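Local coordinates for protein multicopper oxidase (Uncultured bacterium, PDB 4E9X) that probably couples the oxidation of substrates to the reduction of dioxygen to water, using copper centres that are partly shared between subunits, at residues A[205-216]-A[235-245]. Residues are numbered along the deposited sequence; the frame is centred on the assembly and turned at random.
Sequences SHGHDMLVTHKD and ERYDVIIEADN. With CU (copper (II) ion), chain F.
Strands 210-215 and 236-243 run antiparallel, their axes 4.4 Å apart at closest and 144° between directions, and Leu211 and Ile240 exchange two backbone hydrogen bonds. A classic beta bulge follows: Thr213 N bonds to Asp238 O at 2.9 Å and His214 N reaches the same oxygen weakly, moving the register by one residue. Beyond the bulge Asp238 packs against His214. With CG anti to its carbonyl carbon (chi1 -60°), Asp238 sets OD2 over one face of the imidazole, near the rim, ring and carboxylate planes 34° apart; OD2 also pairs with Lys190. In the ring plane, His214 ND1 and Thr213 OG1 share a hydrogen bond of 2.7 Å, which fixes the ring's rotation.

The face of the sheet opposite His214 and Asp238 carries Val212, Lys215, Tyr237 and Val239. Lys215 bends at chi2, laying CD alongside Tyr237 CE1 before NZ forms a 2.7 Å salt bridge with Glu235 OE2 on its anti lone pair. Tyr237 OH donates to that same oxygen from the syn side but tilted out of the carboxylate plane, so two donors grip it. Next door, Asp216 OD1 is met nearly end-on by Arg236 N at 3.0 Å, while the guanidinium lies over Asp216 CA; Arg236 NH1 bonds to Gly234 O and NH2 forms a salt bridge with Asp227 of the third subunit, whose backbone N donates to Asp216 OD2.

At the opposite end Ile241 CG2 meets the His208 ring obliquely, 3.6 Å from CD2, and Asn245 ND2 donates in plane to a lone pair of Gly207 O (2.9 Å). His208 NE2 is hydrogen-bonded to Tyr275, and ND1 donates in its ring plane to His206 O within the type II turn from Ser205 to His208, whose ends are joined by Ser205 OG to His208 O. His206 NE2 binds copper with His252 and His106 of the second subunit: adjacent antiparallel strands in a cupredoxin-type sheet, whose 205-208 turn leads into the intersubunit copper site of a trimeric two-domain multicopper oxidase.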
loop_
_atom_site.group_PDB
_atom_site.type_symbol
_atom_site.label_atom_id
_atom_site.label_comp_id
_atom_site.label_asym_id
_atom_site.label_seq_id
_atom_site.Cartn_x
_atom_site.Cartn_y
_atom_site.Cartn_z
ATOM N N SER A 205 -7.912 9.178 -11.435
ATOM C CA SER A 205 -8.365 9.894 -12.639
ATOM C C SER A 205 -9.716 10.556 -12.374
ATOM O O SER A 205 -10.725 9.870 -12.184
ATOM C CB SER A 205 -8.502 8.955 -13.813
ATOM O OG SER A 205 -9.282 7.803 -13.490
ATOM N N HIS A 206 -9.805 11.884 -12.425
ATOM C CA HIS A 206 -11.126 12.515 -12.398
ATOM C C HIS A 206 -11.848 12.206 -13.732
ATOM O O HIS A 206 -11.215 11.994 -14.772
ATOM C CB HIS A 206 -11.011 14.031 -12.235
ATOM C CG HIS A 206 -10.521 14.497 -10.887
ATOM N ND1 HIS A 206 -11.054 15.658 -10.333
ATOM C CD2 HIS A 206 -9.654 14.041 -9.993
ATOM C CE1 HIS A 206 -10.442 15.888 -9.130
ATOM N NE2 HIS A 206 -9.593 14.877 -8.911
ATOM N N GLY A 207 -13.171 12.217 -13.632
ATOM C CA GLY A 207 -14.003 12.164 -14.844
ATOM C C GLY A 207 -14.177 10.811 -15.457
ATOM O O GLY A 207 -14.925 10.672 -16.459
ATOM N N HIS A 208 -13.439 9.786 -14.981
ATOM C CA HIS A 208 -13.332 8.494 -15.666
ATOM C C HIS A 208 -13.001 7.422 -14.652
ATOM O O HIS A 208 -12.303 7.630 -13.684
ATOM C CB HIS A 208 -12.125 8.494 -16.645
ATOM C CG HIS A 208 -12.146 9.610 -17.668
ATOM N ND1 HIS A 208 -11.803 10.906 -17.319
ATOM C CD2 HIS A 208 -12.504 9.636 -18.993
ATOM C CE1 HIS A 208 -11.968 11.671 -18.397
ATOM N NE2 HIS A 208 -12.367 10.923 -19.410
ATOM N N ASP A 209 -13.506 6.208 -14.918
ATOM C CA ASP A 209 -12.936 5.019 -14.287
ATOM C C ASP A 209 -11.843 4.437 -15.184
ATOM O O ASP A 209 -11.833 4.623 -16.389
ATOM C CB ASP A 209 -14.064 3.997 -14.069
ATOM C CG ASP A 209 -14.999 4.487 -12.988
ATOM O OD1 ASP A 209 -14.490 4.881 -11.900
ATOM O OD2 ASP A 209 -16.208 4.481 -13.214
ATOM N N MET A 210 -10.932 3.731 -14.526
ATOM C CA MET A 210 -9.883 3.005 -15.188
ATOM C C MET A 210 -10.204 1.507 -15.122
ATOM O O MET A 210 -10.573 0.963 -14.073
ATOM C CB MET A 210 -8.553 3.199 -14.451
ATOM C CG MET A 210 -8.034 4.639 -14.628
ATOM S SD MET A 210 -6.608 4.995 -13.565
ATOM C CE MET A 210 -7.391 5.303 -11.979
ATOM N N LEU A 211 -10.056 0.798 -16.220
ATOM C CA LEU A 211 -10.145 -0.655 -16.218
ATOM C C LEU A 211 -8.729 -1.196 -16.040
ATOM O O LEU A 211 -7.903 -1.020 -16.943
ATOM C CB LEU A 211 -10.740 -1.172 -17.530
ATOM C CG LEU A 211 -10.864 -2.705 -17.570
ATOM C CD1 LEU A 211 -11.837 -3.221 -16.497
ATOM C CD2 LEU A 211 -11.308 -3.170 -18.955
ATOM N N VAL A 212 -8.459 -1.792 -14.889
ATOM C CA VAL A 212 -7.130 -2.371 -14.598
ATOM C C VAL A 212 -7.044 -3.716 -15.322
ATOM O O VAL A 212 -7.778 -4.661 -15.005
ATOM C CB VAL A 212 -6.938 -2.526 -13.088
ATOM C CG1 VAL A 212 -5.529 -3.085 -12.863
ATOM C CG2 VAL A 212 -7.160 -1.210 -12.328
ATOM N N THR A 213 -6.146 -3.791 -16.321
ATOM C CA THR A 213 -6.053 -4.991 -17.140
ATOM C C THR A 213 -4.800 -5.811 -16.914
ATOM O O THR A 213 -4.802 -6.976 -17.270
ATOM C CB THR A 213 -6.069 -4.567 -18.644
ATOM O OG1 THR A 213 -5.000 -3.666 -18.911
ATOM C CG2 THR A 213 -7.362 -3.820 -19.009
ATOM N N HIS A 214 -3.718 -5.203 -16.405
ATOM C CA HIS A 214 -2.448 -5.928 -16.262
ATOM C C HIS A 214 -1.757 -5.564 -14.953
ATOM O O HIS A 214 -1.758 -4.383 -14.579
ATOM C CB HIS A 214 -1.430 -5.607 -17.367
ATOM C CG HIS A 214 -1.833 -5.939 -18.780
ATOM N ND1 HIS A 214 -2.874 -5.274 -19.432
ATOM C CD2 HIS A 214 -1.317 -6.855 -19.647
ATOM C CE1 HIS A 214 -2.944 -5.790 -20.639
ATOM N NE2 HIS A 214 -2.022 -6.753 -20.803
ATOM N N LYS A 215 -1.198 -6.578 -14.349
ATOM C CA LYS A 215 -0.399 -6.421 -13.135
ATOM C C LYS A 215 1.023 -6.872 -13.482
ATOM O O LYS A 215 1.208 -8.000 -13.956
ATOM C CB LYS A 215 -0.995 -7.265 -11.997
ATOM C CG LYS A 215 -0.067 -7.587 -10.857
ATOM C CD LYS A 215 0.475 -6.371 -10.089
ATOM C CE LYS A 215 1.331 -6.909 -8.941
ATOM N NZ LYS A 215 2.342 -5.909 -8.546
ATOM N N ASP A 216 1.989 -5.953 -13.287
ATOM C CA ASP A 216 3.406 -6.243 -13.594
ATOM C C ASP A 216 3.557 -6.748 -15.033
ATOM O O ASP A 216 4.424 -7.574 -15.342
ATOM C CB ASP A 216 3.995 -7.237 -12.600
ATOM C CG ASP A 216 3.989 -6.661 -11.152
ATOM O OD1 ASP A 216 3.784 -5.443 -10.975
ATOM O OD2 ASP A 216 4.163 -7.520 -10.264
ATOM N N GLU A 235 6.260 -2.095 -8.744
ATOM C CA GLU A 235 5.068 -2.577 -9.430
ATOM C C GLU A 235 4.778 -1.849 -10.732
ATOM O O GLU A 235 5.163 -0.701 -10.889
ATOM C CB GLU A 235 3.825 -2.375 -8.560
ATOM C CG GLU A 235 3.894 -3.092 -7.195
ATOM C CD GLU A 235 2.486 -3.011 -6.606
ATOM O OE1 GLU A 235 2.207 -1.959 -6.040
ATOM O OE2 GLU A 235 1.666 -3.914 -6.787
ATOM N N ARG A 236 4.048 -2.520 -11.622
ATOM C CA ARG A 236 3.400 -1.802 -12.724
ATOM C C ARG A 236 1.941 -2.220 -12.762
ATOM O O ARG A 236 1.560 -3.352 -12.447
ATOM C CB ARG A 236 4.063 -2.094 -14.090
ATOM C CG ARG A 236 5.433 -1.432 -14.240
ATOM C CD ARG A 236 6.580 -2.239 -13.644
ATOM N NE ARG A 236 6.709 -3.523 -14.311
ATOM C CZ ARG A 236 6.921 -4.710 -13.707
ATOM N NH1 ARG A 236 7.079 -4.834 -12.398
ATOM N NH2 ARG A 236 6.979 -5.814 -14.475
ATOM N N TYR A 237 1.104 -1.253 -13.162
ATOM C CA TYR A 237 -0.286 -1.530 -13.485
ATOM C C TYR A 237 -0.587 -0.942 -14.859
ATOM O O TYR A 237 -0.188 0.210 -15.100
ATOM C CB TYR A 237 -1.255 -0.897 -12.458
ATOM C CG TYR A 237 -1.159 -1.659 -11.150
ATOM C CD1 TYR A 237 -2.009 -2.762 -10.919
ATOM C CD2 TYR A 237 -0.236 -1.303 -10.150
ATOM C CE1 TYR A 237 -1.937 -3.487 -9.713
ATOM C CE2 TYR A 237 -0.164 -2.014 -8.966
ATOM C CZ TYR A 237 -1.009 -3.105 -8.763
ATOM O OH TYR A 237 -0.930 -3.828 -7.569
ATOM N N ASP A 238 -1.293 -1.681 -15.728
ATOM C CA ASP A 238 -1.791 -1.102 -16.956
ATOM C C ASP A 238 -3.284 -0.967 -16.822
ATOM O O ASP A 238 -3.956 -1.883 -16.342
ATOM C CB ASP A 238 -1.529 -1.970 -18.186
ATOM C CG ASP A 238 -0.107 -2.332 -18.568
ATOM O OD1 ASP A 238 0.841 -2.099 -17.794
ATOM O OD2 ASP A 238 0.039 -2.828 -19.698
ATOM N N VAL A 239 -3.798 0.179 -17.288
ATOM C CA VAL A 239 -5.234 0.409 -17.260
ATOM C C VAL A 239 -5.654 0.920 -18.651
ATOM O O VAL A 239 -4.833 1.327 -19.477
ATOM C CB VAL A 239 -5.634 1.453 -16.197
ATOM C CG1 VAL A 239 -5.098 1.024 -14.809
ATOM C CG2 VAL A 239 -5.157 2.871 -16.568
ATOM N N ILE A 240 -6.964 0.875 -18.886
ATOM C CA ILE A 240 -7.605 1.497 -20.053
ATOM C C ILE A 240 -8.583 2.547 -19.551
ATOM O O ILE A 240 -9.408 2.276 -18.664
ATOM C CB ILE A 240 -8.378 0.423 -20.877
ATOM C CG1 ILE A 240 -7.437 -0.659 -21.442
ATOM C CG2 ILE A 240 -9.184 1.092 -21.974
ATOM C CD1 ILE A 240 -6.502 -0.093 -22.506
ATOM N N ILE A 241 -8.506 3.729 -20.161
ATOM C CA ILE A 241 -9.540 4.751 -20.004
ATOM C C ILE A 241 -10.217 4.936 -21.353
ATOM O O ILE A 241 -9.541 5.170 -22.358
ATOM C CB ILE A 241 -8.976 6.090 -19.497
ATOM C CG1 ILE A 241 -8.547 5.939 -18.026
ATOM C CG2 ILE A 241 -10.011 7.203 -19.693
ATOM C CD1 ILE A 241 -7.902 7.174 -17.428
ATOM N N GLU A 242 -11.544 4.840 -21.377
ATOM C CA GLU A 242 -12.347 5.249 -22.534
ATOM C C GLU A 242 -12.521 6.746 -22.472
ATOM O O GLU A 242 -13.173 7.225 -21.526
ATOM C CB GLU A 242 -13.728 4.536 -22.552
ATOM C CG GLU A 242 -13.659 3.011 -22.449
ATOM C CD GLU A 242 -13.330 2.325 -23.766
ATOM O OE1 GLU A 242 -13.474 2.933 -24.855
ATOM O OE2 GLU A 242 -12.949 1.145 -23.697
ATOM N N ALA A 243 -11.966 7.482 -23.433
ATOM C CA ALA A 243 -12.113 8.954 -23.389
ATOM C C ALA A 243 -13.403 9.405 -24.004
ATOM O O ALA A 243 -13.467 9.886 -25.121
ATOM C CB ALA A 243 -10.911 9.592 -24.118
ATOM N N ASP A 244 -14.465 9.230 -23.243
ATOM C CA ASP A 244 -15.782 9.483 -23.830
ATOM C C ASP A 244 -16.496 10.565 -23.030
ATOM O O ASP A 244 -17.724 10.716 -23.098
ATOM C CB ASP A 244 -16.571 8.204 -23.872
ATOM C CG ASP A 244 -16.799 7.564 -22.509
ATOM O OD1 ASP A 244 -16.460 8.127 -21.440
ATOM O OD2 ASP A 244 -17.373 6.435 -22.566
ATOM N N ASN A 245 -15.755 11.390 -22.297
ATOM C CA ASN A 245 -16.371 12.378 -21.406
ATOM C C ASN A 245 -15.625 13.688 -21.470
ATOM O O ASN A 245 -14.784 14.006 -20.624
ATOM C CB ASN A 245 -16.304 11.841 -19.979
ATOM C CG ASN A 245 -16.976 12.818 -19.015
ATOM O OD1 ASN A 245 -17.744 13.733 -19.418
ATOM N ND2 ASN A 245 -16.707 12.622 -17.716
HETATM CU CU CU F . -8.453 15.138 -7.369
HETATM O O HOH W 1 -12.972 4.247 -18.907
HETATM O O HOH W 2 -4.162 -1.602 -20.557
HETATM O O HOH W 3 1.194 -3.826 -15.667
#